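Local coordinates for cytochrome c-552/4 domain-containing protein (Ignicoccus hospitalis KIN4/I, PDB 4QO5) that carries eight covalently bound c-type hemes and a calcium ion and, as a membrane-associated octaheme cytochrome, probably serves in electron transfer, at residues 440-443 with 444-447; 462-465 with 466-470; 508-511 with 512-516. One frame throughout, in Å; residues are numbered along the deposited sequence.

All three contacts are one-turn arrangements along a helix or, in contact 2, at its start, and each lies on a different helix of the C-terminal region: 413-447, 464-485 and 498-520. Contact 2 is the most buried; it is also the most polar, since it gathers acidic groups round calcium. Contacts 1 and 3 are partly buried. Contact 1 is dominated by leucines against the indole of Trp445, whose NE1 reaches Glu466 of contact 2. Contact 3 is mainly regular helix with apolar side chains packed beside it, and Trp515 reaches Ser447 of contact 1. Contact 2 faces the second subunit and contact 3 both the second and the third, whereas contact 1 touches no other protein chain.

Contact 1 of 3, residues 440-443 with 444-447; sequences LLLK and AWQS
Trp445 lies one turn beyond Leu441 on the same helix, and its indole is covered by that leucine. At the root of the side chain, CB of Trp445 is already near the carbonyl oxygens of Leu441 and Leu442. Farther out, CG passes 3.6 Å from Leu441 O, which sits over one face of the ring system. With CG turned anti to the carbonyl carbon and beside the backbone N (chi1 -73°), the indole extends back along the helix toward the preceding turn. There the six-membered ring receives a CH-pi contact: Leu441 CG stands 3.8 Å from its centroid, only 15° off the ring normal. Leu441 CD2 continues over the outer part, 3.5 Å from Trp445 CZ2, and its CD1 is 4.0 Å from Trp445 NE1. On the same side of the plane, Leu442 CD2 comes obliquely to Trp445 CE3 at 3.7 Å. The branched methyls of two successive leucines thus suit a broad aromatic surface, since each can reach a different part of it.

The frame is ordinary helix. Trp445 N donates a hydrogen bond to Leu441 O at 2.9 Å, so the residue that covers the ring also fixes the backbone from which the ring springs. Small Ala444 lies within 4.1 Å of Leu441 through its CB and that residue's CD1, a size that lets a neighbouring helix come close.

NE1 donates a hydrogen bond to OE2 of Glu466, a calcium ligand, so the indole is a second-shell partner of the metal site. Leu441 and Ala444 meet helix 464-485 through Trp469 and Ile465, while Leu440 leans on Met508 and Leu512 of helix 498-520, placing this part of helix 413-447 against both of the helices that follow it.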
ATOM      1  N   LEU A 440      -0.429   9.136 -31.219  1.00 26.50           N
ATOM      2  CA  LEU A 440      -1.753   9.653 -30.870  1.00 27.24           C
ATOM      3  C   LEU A 440      -1.655  11.111 -30.398  1.00 29.39           C
ATOM      4  O   LEU A 440      -2.503  11.938 -30.727  1.00 28.62           O
ATOM      5  CB  LEU A 440      -2.430   8.789 -29.801  1.00 24.05           C
ATOM      6  CG  LEU A 440      -2.803   7.372 -30.249  1.00 26.81           C
ATOM      7  CD1 LEU A 440      -3.241   6.522 -29.079  1.00 26.42           C
ATOM      8  CD2 LEU A 440      -3.891   7.419 -31.312  1.00 32.31           C
ATOM      9  N   LEU A 441      -0.615  11.430 -29.639  1.00 27.12           N
ATOM     10  CA  LEU A 441      -0.421  12.817 -29.221  1.00 30.10           C
ATOM     11  C   LEU A 441      -0.156  13.740 -30.416  1.00 29.47           C
ATOM     12  O   LEU A 441      -0.678  14.855 -30.466  1.00 28.50           O
ATOM     13  CB  LEU A 441       0.691  12.945 -28.188  1.00 29.52           C
ATOM     14  CG  LEU A 441       0.826  14.370 -27.630  1.00 35.46           C
ATOM     15  CD1 LEU A 441      -0.513  14.891 -27.097  1.00 38.04           C
ATOM     16  CD2 LEU A 441       1.857  14.405 -26.548  1.00 40.56           C
ATOM     17  N   LEU A 442       0.648  13.282 -31.374  1.00 32.09           N
ATOM     18  CA  LEU A 442       0.873  14.059 -32.593  1.00 30.05           C
ATOM     19  C   LEU A 442      -0.443  14.296 -33.339  1.00 31.91           C
ATOM     20  O   LEU A 442      -0.646  15.350 -33.932  1.00 30.69           O
ATOM     21  CB  LEU A 442       1.890  13.372 -33.509  1.00 31.28           C
ATOM     22  CG  LEU A 442       3.334  13.322 -33.009  1.00 35.38           C
ATOM     23  CD1 LEU A 442       4.206  12.503 -33.961  1.00 37.75           C
ATOM     24  CD2 LEU A 442       3.903  14.721 -32.840  1.00 33.65           C
ATOM     25  N   LYS A 443      -1.344  13.318 -33.300  1.00 28.42           N
ATOM     26  CA  LYS A 443      -2.666  13.493 -33.896  1.00 32.74           C
ATOM     27  C   LYS A 443      -3.492  14.530 -33.133  1.00 29.66           C
ATOM     28  O   LYS A 443      -4.233  15.309 -33.726  1.00 32.55           O
ATOM     29  CB  LYS A 443      -3.423  12.161 -33.948  1.00 34.61           C
ATOM     30  CG  LYS A 443      -2.826  11.155 -34.914  1.00 43.29           C
ATOM     31  CD  LYS A 443      -3.705   9.914 -35.069  1.00 48.60           C
ATOM     32  CE  LYS A 443      -3.203   9.039 -36.219  1.00 55.77           C
ATOM     33  NZ  LYS A 443      -3.712   7.639 -36.147  1.00 58.89           N
ATOM     34  N   ALA A 444      -3.366  14.530 -31.813  1.00 28.25           N
ATOM     35  CA  ALA A 444      -4.072  15.503 -30.980  1.00 32.20           C
ATOM     36  C   ALA A 444      -3.606  16.923 -31.288  1.00 34.22           C
ATOM     37  O   ALA A 444      -4.408  17.855 -31.343  1.00 33.96           O
ATOM     38  CB  ALA A 444      -3.865  15.189 -29.508  1.00 26.71           C
ATOM     39  N   TRP A 445      -2.303  17.088 -31.488  1.00 27.90           N
ATOM     40  CA  TRP A 445      -1.766  18.401 -31.803  1.00 29.88           C
ATOM     41  C   TRP A 445      -2.165  18.813 -33.218  1.00 34.09           C
ATOM     42  O   TRP A 445      -2.504  19.967 -33.464  1.00 39.09           O
ATOM     43  CB  TRP A 445      -0.246  18.409 -31.662  1.00 31.98           C
ATOM     44  CG  TRP A 445       0.244  18.377 -30.256  1.00 32.27           C
ATOM     45  CD1 TRP A 445      -0.402  18.842 -29.138  1.00 30.34           C
ATOM     46  CD2 TRP A 445       1.497  17.853 -29.808  1.00 30.99           C
ATOM     47  NE1 TRP A 445       0.377  18.632 -28.025  1.00 32.18           N
ATOM     48  CE2 TRP A 445       1.552  18.031 -28.412  1.00 28.32           C
ATOM     49  CE3 TRP A 445       2.584  17.255 -30.457  1.00 31.20           C
ATOM     50  CZ2 TRP A 445       2.645  17.621 -27.650  1.00 32.06           C
ATOM     51  CZ3 TRP A 445       3.673  16.853 -29.698  1.00 32.34           C
ATOM     52  CH2 TRP A 445       3.693  17.031 -28.311  1.00 34.83           C
ATOM     53  N   GLN A 446      -2.141  17.854 -34.137  1.00 32.50           N
ATOM     54  CA  GLN A 446      -2.506  18.104 -35.529  1.00 34.28           C
ATOM     55  C   GLN A 446      -3.963  18.527 -35.698  1.00 40.22           C
ATOM     56  O   GLN A 446      -4.282  19.335 -36.568  1.00 42.63           O
ATOM     57  CB  GLN A 446      -2.247  16.851 -36.371  1.00 37.28           C
ATOM     58  CG  GLN A 446      -2.313  17.088 -37.869  1.00 41.86           C
ATOM     59  CD  GLN A 446      -1.063  17.747 -38.412  1.00 46.27           C
ATOM     60  OE1 GLN A 446       0.057  17.298 -38.154  1.00 46.84           O
ATOM     61  NE2 GLN A 446      -1.245  18.815 -39.179  1.00 49.57           N
ATOM     62  N   SER A 447      -4.844  17.973 -34.872  1.00 38.79           N
ATOM     63  CA  SER A 447      -6.278  18.196 -35.025  1.00 43.42           C
ATOM     64  C   SER A 447      -6.769  19.373 -34.194  1.00 41.52           C
ATOM     65  O   SER A 447      -7.915  19.800 -34.326  1.00 41.30           O
ATOM     66  CB  SER A 447      -7.063  16.935 -34.651  1.00 42.82           C
ATOM     67  OG  SER A 447      -7.107  16.761 -33.245  1.00 46.25           O
TER

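Contact 2 of 3, residues 462-465 with 466-470; sequences DEYI and EKLWV. With CA (calcium ion), chain J.
Glu466 grips the calcium ion with both carboxylate oxygens, OE1 at 2.5 Å and OE2 at 2.4 Å, beside the single oxygens given by Asp462 and Glu463. Asp462 OD1 binds at 2.4 Å, its carboxylate nearly coplanar with that of Glu466 (11°), whereas the carboxylate of Glu463 is turned at right angles to it and binds through OE2. Glu466 OE1 also accepts the backbone N of Glu463 at 2.9 Å, from the anti side and 31° out of the carboxylate plane, while OE2 takes the indole N-H of Trp445. Glu463 is the N-cap, but its own side chain is turned to the metal. A water and the carbonyl oxygens of His451 and Thr459 complete seven ligand atoms.

Lys467 comes next, its CG lying 3.5 Å from Glu463 O and its long methylene chain running back past the helix start, bent at its end (chi4 -62°) so that NZ bonds Phe461 O. With an alanine here, Phe461 O is likely to lose its ammonium partner and a gap to open beside the backbone of Asp462 and Glu463. Leu468 follows, with CG over one face of the Tyr464 ring and CD1 3.8 Å from Tyr464 CE2; the hydroxyl of that tyrosine bonds NE2 of His507 in the same chain. Trp469 adds a backbone bond from its N to Ile465 O.

Three carboxylates crowded together would be expected to repel one another, and the calcium probably pays for that by binding all of them, fixing the first turn of helix 464-485 to the preceding loop.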
ATOM      1  N   ASP A 462       0.791  20.363 -20.514  1.00 27.94           N
ATOM      2  CA  ASP A 462      -0.118  21.199 -19.734  1.00 30.19           C
ATOM      3  C   ASP A 462      -1.605  20.936 -19.950  1.00 30.32           C
ATOM      4  O   ASP A 462      -2.445  21.570 -19.314  1.00 31.64           O
ATOM      5  CB  ASP A 462       0.203  22.692 -19.927  1.00 28.18           C
ATOM      6  CG  ASP A 462       0.051  23.151 -21.367  1.00 32.88           C
ATOM      7  OD1 ASP A 462      -0.218  22.308 -22.243  1.00 31.97           O
ATOM      8  OD2 ASP A 462       0.239  24.366 -21.627  1.00 35.21           O
ATOM      9  N   GLU A 463      -1.934  20.001 -20.832  1.00 25.01           N
ATOM     10  CA  GLU A 463      -3.330  19.675 -21.078  1.00 25.03           C
ATOM     11  C   GLU A 463      -3.625  18.202 -20.804  1.00 26.42           C
ATOM     12  O   GLU A 463      -2.716  17.381 -20.734  1.00 29.14           O
ATOM     13  CB  GLU A 463      -3.737  20.038 -22.507  1.00 28.16           C
ATOM     14  CG  GLU A 463      -3.661  21.509 -22.819  1.00 32.92           C
ATOM     15  CD  GLU A 463      -3.770  21.777 -24.313  1.00 38.28           C
ATOM     16  OE1 GLU A 463      -4.905  21.928 -24.810  1.00 36.55           O
ATOM     17  OE2 GLU A 463      -2.719  21.827 -24.987  1.00 29.89           O
ATOM     18  N   TYR A 464      -4.904  17.887 -20.648  1.00 25.82           N
ATOM     19  CA  TYR A 464      -5.325  16.559 -20.206  1.00 23.68           C
ATOM     20  C   TYR A 464      -4.844  15.413 -21.100  1.00 26.42           C
ATOM     21  O   TYR A 464      -4.266  14.453 -20.605  1.00 23.42           O
ATOM     22  CB  TYR A 464      -6.847  16.503 -20.016  1.00 27.11           C
ATOM     23  CG  TYR A 464      -7.331  15.188 -19.454  1.00 26.55           C
ATOM     24  CD1 TYR A 464      -6.984  14.794 -18.167  1.00 28.85           C
ATOM     25  CD2 TYR A 464      -8.117  14.329 -20.212  1.00 31.05           C
ATOM     26  CE1 TYR A 464      -7.411  13.588 -17.648  1.00 29.83           C
ATOM     27  CE2 TYR A 464      -8.549  13.118 -19.700  1.00 30.90           C
ATOM     28  CZ  TYR A 464      -8.191  12.756 -18.413  1.00 33.35           C
ATOM     29  OH  TYR A 464      -8.622  11.564 -17.879  1.00 33.21           O
ATOM     30  N   ILE A 465      -5.071  15.501 -22.405  1.00 23.36           N
ATOM     31  CA  ILE A 465      -4.614  14.424 -23.291  1.00 28.81           C
ATOM     32  C   ILE A 465      -3.083  14.289 -23.285  1.00 28.92           C
ATOM     33  O   ILE A 465      -2.548  13.195 -23.476  1.00 25.84           O
ATOM     34  CB  ILE A 465      -5.151  14.559 -24.742  1.00 29.46           C
ATOM     35  CG1 ILE A 465      -4.959  13.231 -25.496  1.00 36.27           C
ATOM     36  CG2 ILE A 465      -4.489  15.724 -25.468  1.00 29.96           C
ATOM     37  CD1 ILE A 465      -5.769  13.092 -26.757  1.00 33.97           C
ATOM     38  N   GLU A 466      -2.379  15.394 -23.037  1.00 24.19           N
ATOM     39  CA  GLU A 466      -0.922  15.355 -22.953  1.00 24.10           C
ATOM     40  C   GLU A 466      -0.494  14.620 -21.679  1.00 24.63           C
ATOM     41  O   GLU A 466       0.483  13.873 -21.670  1.00 24.90           O
ATOM     42  CB  GLU A 466      -0.348  16.780 -23.012  1.00 27.31           C
ATOM     43  CG  GLU A 466      -0.571  17.442 -24.378  1.00 29.40           C
ATOM     44  CD  GLU A 466      -0.476  18.962 -24.368  1.00 27.06           C
ATOM     45  OE1 GLU A 466      -0.447  19.572 -23.278  1.00 27.04           O
ATOM     46  OE2 GLU A 466      -0.450  19.545 -25.473  1.00 30.26           O
ATOM     47  N   LYS A 467      -1.252  14.798 -20.604  1.00 24.08           N
ATOM     48  CA  LYS A 467      -0.943  14.095 -19.365  1.00 22.84           C
ATOM     49  C   LYS A 467      -1.237  12.596 -19.484  1.00 25.92           C
ATOM     50  O   LYS A 467      -0.577  11.773 -18.846  1.00 26.08           O
ATOM     51  CB  LYS A 467      -1.690  14.732 -18.185  1.00 25.22           C
ATOM     52  CG  LYS A 467      -1.147  16.144 -17.826  1.00 23.65           C
ATOM     53  CD  LYS A 467      -2.098  16.843 -16.865  1.00 30.21           C
ATOM     54  CE  LYS A 467      -1.909  18.354 -16.860  1.00 30.60           C
ATOM     55  NZ  LYS A 467      -0.546  18.735 -16.413  1.00 34.33           N
ATOM     56  N   LEU A 468      -2.225  12.242 -20.297  1.00 22.91           N
ATOM     57  CA  LEU A 468      -2.491  10.832 -20.576  1.00 22.46           C
ATOM     58  C   LEU A 468      -1.290  10.222 -21.289  1.00 24.53           C
ATOM     59  O   LEU A 468      -0.872   9.110 -20.982  1.00 24.34           O
ATOM     60  CB  LEU A 468      -3.754  10.674 -21.423  1.00 24.08           C
ATOM     61  CG  LEU A 468      -5.064  11.058 -20.726  1.00 29.40           C
ATOM     62  CD1 LEU A 468      -6.241  10.810 -21.662  1.00 28.12           C
ATOM     63  CD2 LEU A 468      -5.230  10.262 -19.439  1.00 30.40           C
ATOM     64  N   TRP A 469      -0.720  10.963 -22.232  1.00 25.41           N
ATOM     65  CA  TRP A 469       0.477  10.500 -22.914  1.00 24.96           C
ATOM     66  C   TRP A 469       1.630  10.322 -21.920  1.00 26.27           C
ATOM     67  O   TRP A 469       2.298   9.291 -21.921  1.00 23.85           O
ATOM     68  CB  TRP A 469       0.841  11.470 -24.025  1.00 24.49           C
ATOM     69  CG  TRP A 469       2.244  11.320 -24.557  1.00 24.41           C
ATOM     70  CD1 TRP A 469       2.743  10.275 -25.314  1.00 21.95           C
ATOM     71  CD2 TRP A 469       3.317  12.249 -24.392  1.00 20.60           C
ATOM     72  NE1 TRP A 469       4.069  10.517 -25.613  1.00 23.49           N
ATOM     73  CE2 TRP A 469       4.441  11.718 -25.063  1.00 24.19           C
ATOM     74  CE3 TRP A 469       3.439  13.489 -23.740  1.00 23.07           C
ATOM     75  CZ2 TRP A 469       5.673  12.386 -25.108  1.00 29.57           C
ATOM     76  CZ3 TRP A 469       4.658  14.147 -23.785  1.00 28.09           C
ATOM     77  CH2 TRP A 469       5.760  13.592 -24.469  1.00 27.82           C
ATOM     78  N   VAL A 470       1.847  11.318 -21.064  1.00 23.01           N
ATOM     79  CA  VAL A 470       2.877  11.220 -20.028  1.00 24.37           C
ATOM     80  C   VAL A 470       2.747   9.932 -19.207  1.00 22.37           C
ATOM     81  O   VAL A 470       3.729   9.207 -19.027  1.00 25.54           O
ATOM     82  CB  VAL A 470       2.898  12.464 -19.090  1.00 24.70           C
ATOM     83  CG1 VAL A 470       3.819  12.220 -17.896  1.00 21.55           C
ATOM     84  CG2 VAL A 470       3.351  13.704 -19.857  1.00 25.93           C
TER
HETATM   85 CA    CA J 609      -0.304  21.728 -24.560  1.00 30.08          CA
HETATM   86  O   HOH W   1      -0.426  24.094 -24.372  1.00 30.41           O

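Contact 3 of 3, residues 508-511 with 512-516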
ATOM      1  N   MET A 508      -7.019   7.743 -24.982  1.00 24.90           N
ATOM      2  CA  MET A 508      -6.605   8.751 -25.955  1.00 21.05           C
ATOM      3  C   MET A 508      -7.384   8.662 -27.269  1.00 24.02           C
ATOM      4  O   MET A 508      -7.805   9.685 -27.817  1.00 26.48           O
ATOM      5  CB  MET A 508      -5.099   8.673 -26.208  1.00 26.58           C
ATOM      6  CG  MET A 508      -4.267   8.859 -24.946  1.00 27.93           C
ATOM      7  SD  MET A 508      -2.506   8.852 -25.336  1.00 29.10           S
ATOM      8  CE  MET A 508      -2.349  10.375 -26.274  1.00 32.18           C
ATOM      9  N   LYS A 509      -7.602   7.444 -27.761  1.00 25.55           N
ATOM     10  CA  LYS A 509      -8.348   7.262 -29.001  1.00 28.06           C
ATOM     11  C   LYS A 509      -9.795   7.745 -28.884  1.00 30.23           C
ATOM     12  O   LYS A 509     -10.336   8.345 -29.815  1.00 30.33           O
ATOM     13  CB  LYS A 509      -8.289   5.801 -29.458  1.00 27.10           C
ATOM     14  CG  LYS A 509      -6.939   5.429 -30.044  1.00 30.25           C
ATOM     15  CD  LYS A 509      -6.737   3.921 -30.131  1.00 37.60           C
ATOM     16  CE  LYS A 509      -7.720   3.271 -31.067  1.00 47.95           C
ATOM     17  NZ  LYS A 509      -7.346   1.840 -31.297  1.00 54.91           N
ATOM     18  N   THR A 510     -10.418   7.486 -27.740  1.00 26.48           N
ATOM     19  CA  THR A 510     -11.785   7.937 -27.509  1.00 28.57           C
ATOM     20  C   THR A 510     -11.894   9.469 -27.508  1.00 32.03           C
ATOM     21  O   THR A 510     -12.794  10.039 -28.139  1.00 28.80           O
ATOM     22  CB  THR A 510     -12.359   7.333 -26.209  1.00 27.41           C
ATOM     23  OG1 THR A 510     -12.575   5.927 -26.405  1.00 28.22           O
ATOM     24  CG2 THR A 510     -13.673   7.988 -25.854  1.00 28.00           C
ATOM     25  N   LEU A 511     -10.963  10.136 -26.830  1.00 30.53           N
ATOM     26  CA  LEU A 511     -10.931  11.599 -26.831  1.00 30.92           C
ATOM     27  C   LEU A 511     -10.781  12.170 -28.246  1.00 30.89           C
ATOM     28  O   LEU A 511     -11.477  13.113 -28.620  1.00 30.88           O
ATOM     29  CB  LEU A 511      -9.823  12.119 -25.915  1.00 32.12           C
ATOM     30  CG  LEU A 511     -10.113  11.962 -24.420  1.00 38.44           C
ATOM     31  CD1 LEU A 511      -8.901  12.343 -23.590  1.00 40.96           C
ATOM     32  CD2 LEU A 511     -11.321  12.794 -24.025  1.00 37.63           C
ATOM     33  N   LEU A 512      -9.879  11.584 -29.030  1.00 26.87           N
ATOM     34  CA  LEU A 512      -9.714  11.975 -30.426  1.00 31.91           C
ATOM     35  C   LEU A 512     -10.995  11.772 -31.235  1.00 34.69           C
ATOM     36  O   LEU A 512     -11.376  12.635 -32.028  1.00 36.07           O
ATOM     37  CB  LEU A 512      -8.553  11.206 -31.066  1.00 31.41           C
ATOM     38  CG  LEU A 512      -7.158  11.602 -30.581  1.00 36.77           C
ATOM     39  CD1 LEU A 512      -6.101  10.630 -31.106  1.00 35.67           C
ATOM     40  CD2 LEU A 512      -6.845  13.032 -31.018  1.00 35.82           C
ATOM     41  N   ARG A 513     -11.657  10.635 -31.028  1.00 29.35           N
ATOM     42  CA  ARG A 513     -12.932  10.347 -31.686  1.00 34.50           C
ATOM     43  C   ARG A 513     -14.036  11.334 -31.317  1.00 35.30           C
ATOM     44  O   ARG A 513     -14.798  11.772 -32.181  1.00 34.07           O
ATOM     45  CB  ARG A 513     -13.416   8.942 -31.340  1.00 42.18           C
ATOM     46  CG  ARG A 513     -12.854   7.844 -32.203  1.00 50.77           C
ATOM     47  CD  ARG A 513     -13.578   6.539 -31.916  1.00 55.49           C
ATOM     48  NE  ARG A 513     -14.981   6.578 -32.328  1.00 60.03           N
ATOM     49  CZ  ARG A 513     -15.973   5.982 -31.669  1.00 59.55           C
ATOM     50  NH1 ARG A 513     -17.216   6.065 -32.118  1.00 60.16           N
ATOM     51  NH2 ARG A 513     -15.721   5.307 -30.555  1.00 61.32           N
ATOM     52  N   LEU A 514     -14.150  11.649 -30.029  1.00 31.57           N
ATOM     53  CA  LEU A 514     -15.146  12.622 -29.574  1.00 32.27           C
ATOM     54  C   LEU A 514     -14.872  13.991 -30.173  1.00 34.26           C
ATOM     55  O   LEU A 514     -15.792  14.692 -30.596  1.00 34.83           O
ATOM     56  CB  LEU A 514     -15.150  12.732 -28.049  1.00 35.87           C
ATOM     57  CG  LEU A 514     -15.777  11.566 -27.287  1.00 42.96           C
ATOM     58  CD1 LEU A 514     -15.661  11.785 -25.788  1.00 42.13           C
ATOM     59  CD2 LEU A 514     -17.231  11.387 -27.694  1.00 43.21           C
ATOM     60  N   TRP A 515     -13.598  14.363 -30.206  1.00 32.29           N
ATOM     61  CA  TRP A 515     -13.196  15.642 -30.776  1.00 33.70           C
ATOM     62  C   TRP A 515     -13.556  15.731 -32.255  1.00 35.67           C
ATOM     63  O   TRP A 515     -14.128  16.723 -32.701  1.00 36.15           O
ATOM     64  CB  TRP A 515     -11.702  15.874 -30.559  1.00 33.65           C
ATOM     65  CG  TRP A 515     -11.202  17.189 -31.062  1.00 36.82           C
ATOM     66  CD1 TRP A 515     -10.328  17.394 -32.094  1.00 39.37           C
ATOM     67  CD2 TRP A 515     -11.535  18.490 -30.554  1.00 39.97           C
ATOM     68  NE1 TRP A 515     -10.097  18.739 -32.259  1.00 38.80           N
ATOM     69  CE2 TRP A 515     -10.827  19.434 -31.329  1.00 39.58           C
ATOM     70  CE3 TRP A 515     -12.359  18.948 -29.519  1.00 41.85           C
ATOM     71  CZ2 TRP A 515     -10.917  20.806 -31.101  1.00 40.34           C
ATOM     72  CZ3 TRP A 515     -12.450  20.312 -29.297  1.00 45.56           C
ATOM     73  CH2 TRP A 515     -11.732  21.225 -30.087  1.00 41.51           C
ATOM     74  N   GLU A 516     -13.237  14.688 -33.011  1.00 39.80           N
ATOM     75  CA  GLU A 516     -13.566  14.663 -34.435  1.00 45.62           C
ATOM     76  C   GLU A 516     -15.072  14.656 -34.683  1.00 43.60           C
ATOM     77  O   GLU A 516     -15.547  15.284 -35.628  1.00 45.29           O
ATOM     78  CB  GLU A 516     -12.900  13.475 -35.132  1.00 46.76           C
ATOM     79  CG  GLU A 516     -11.413  13.680 -35.383  1.00 57.62           C
ATOM     80  CD  GLU A 516     -11.116  14.978 -36.123  1.00 64.50           C
ATOM     81  OE1 GLU A 516     -11.626  15.151 -37.251  1.00 70.22           O
ATOM     82  OE2 GLU A 516     -10.373  15.824 -35.576  1.00 61.42           O
TER
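Met508 O accepts Leu512 N at 3.1 Å, the first of four i to i+4 bonds that join the two halves of this helical run. The N-H of Leu512 points almost straight at its acceptor (168°), and the same pattern follows from Arg513 to Lys509, from Leu514 to Thr510 and from Trp515 to Leu511, with Leu514 N to Thr510 O the shortest at 2.8 Å. This is regular alpha helix, the carbonyls of 508-511 each taken by an N-H of the next turn.

Side chains pack mainly against that backbone. Leu512 sets its CG 3.4 Å from Met508 O, and Leu514 does the same with its CG 3.5 Å from Thr510 O. In both, CG lies anti to the carbonyl carbon, which swings the branch back over the preceding turn; on the second of them the methyls of Thr510 and Leu514 come loosely together, CG2 to CD1 at 4.3 Å. Arg513 lays its CG 3.5 Å from Lys509 O, then bends at chi3 (67°) and carries its guanidinium off to Leu449 O and Gly448 O of the third subunit, a role that needs a long chain with several N-H groups. Trp515 takes the other course: chi1 -178° sends its indole away from the preceding turn, and NE1 bonds Ser447 O.

Leucines and methionine suit the inward side, where Met508 and Leu511 meet helix 464-485, and Leu511 also packs on Leu514 of the second subunit. Such long C-terminal helices, bundled within a chain and packed between three copies, recall the trimeric octaheme hydroxylamine oxidoreductases.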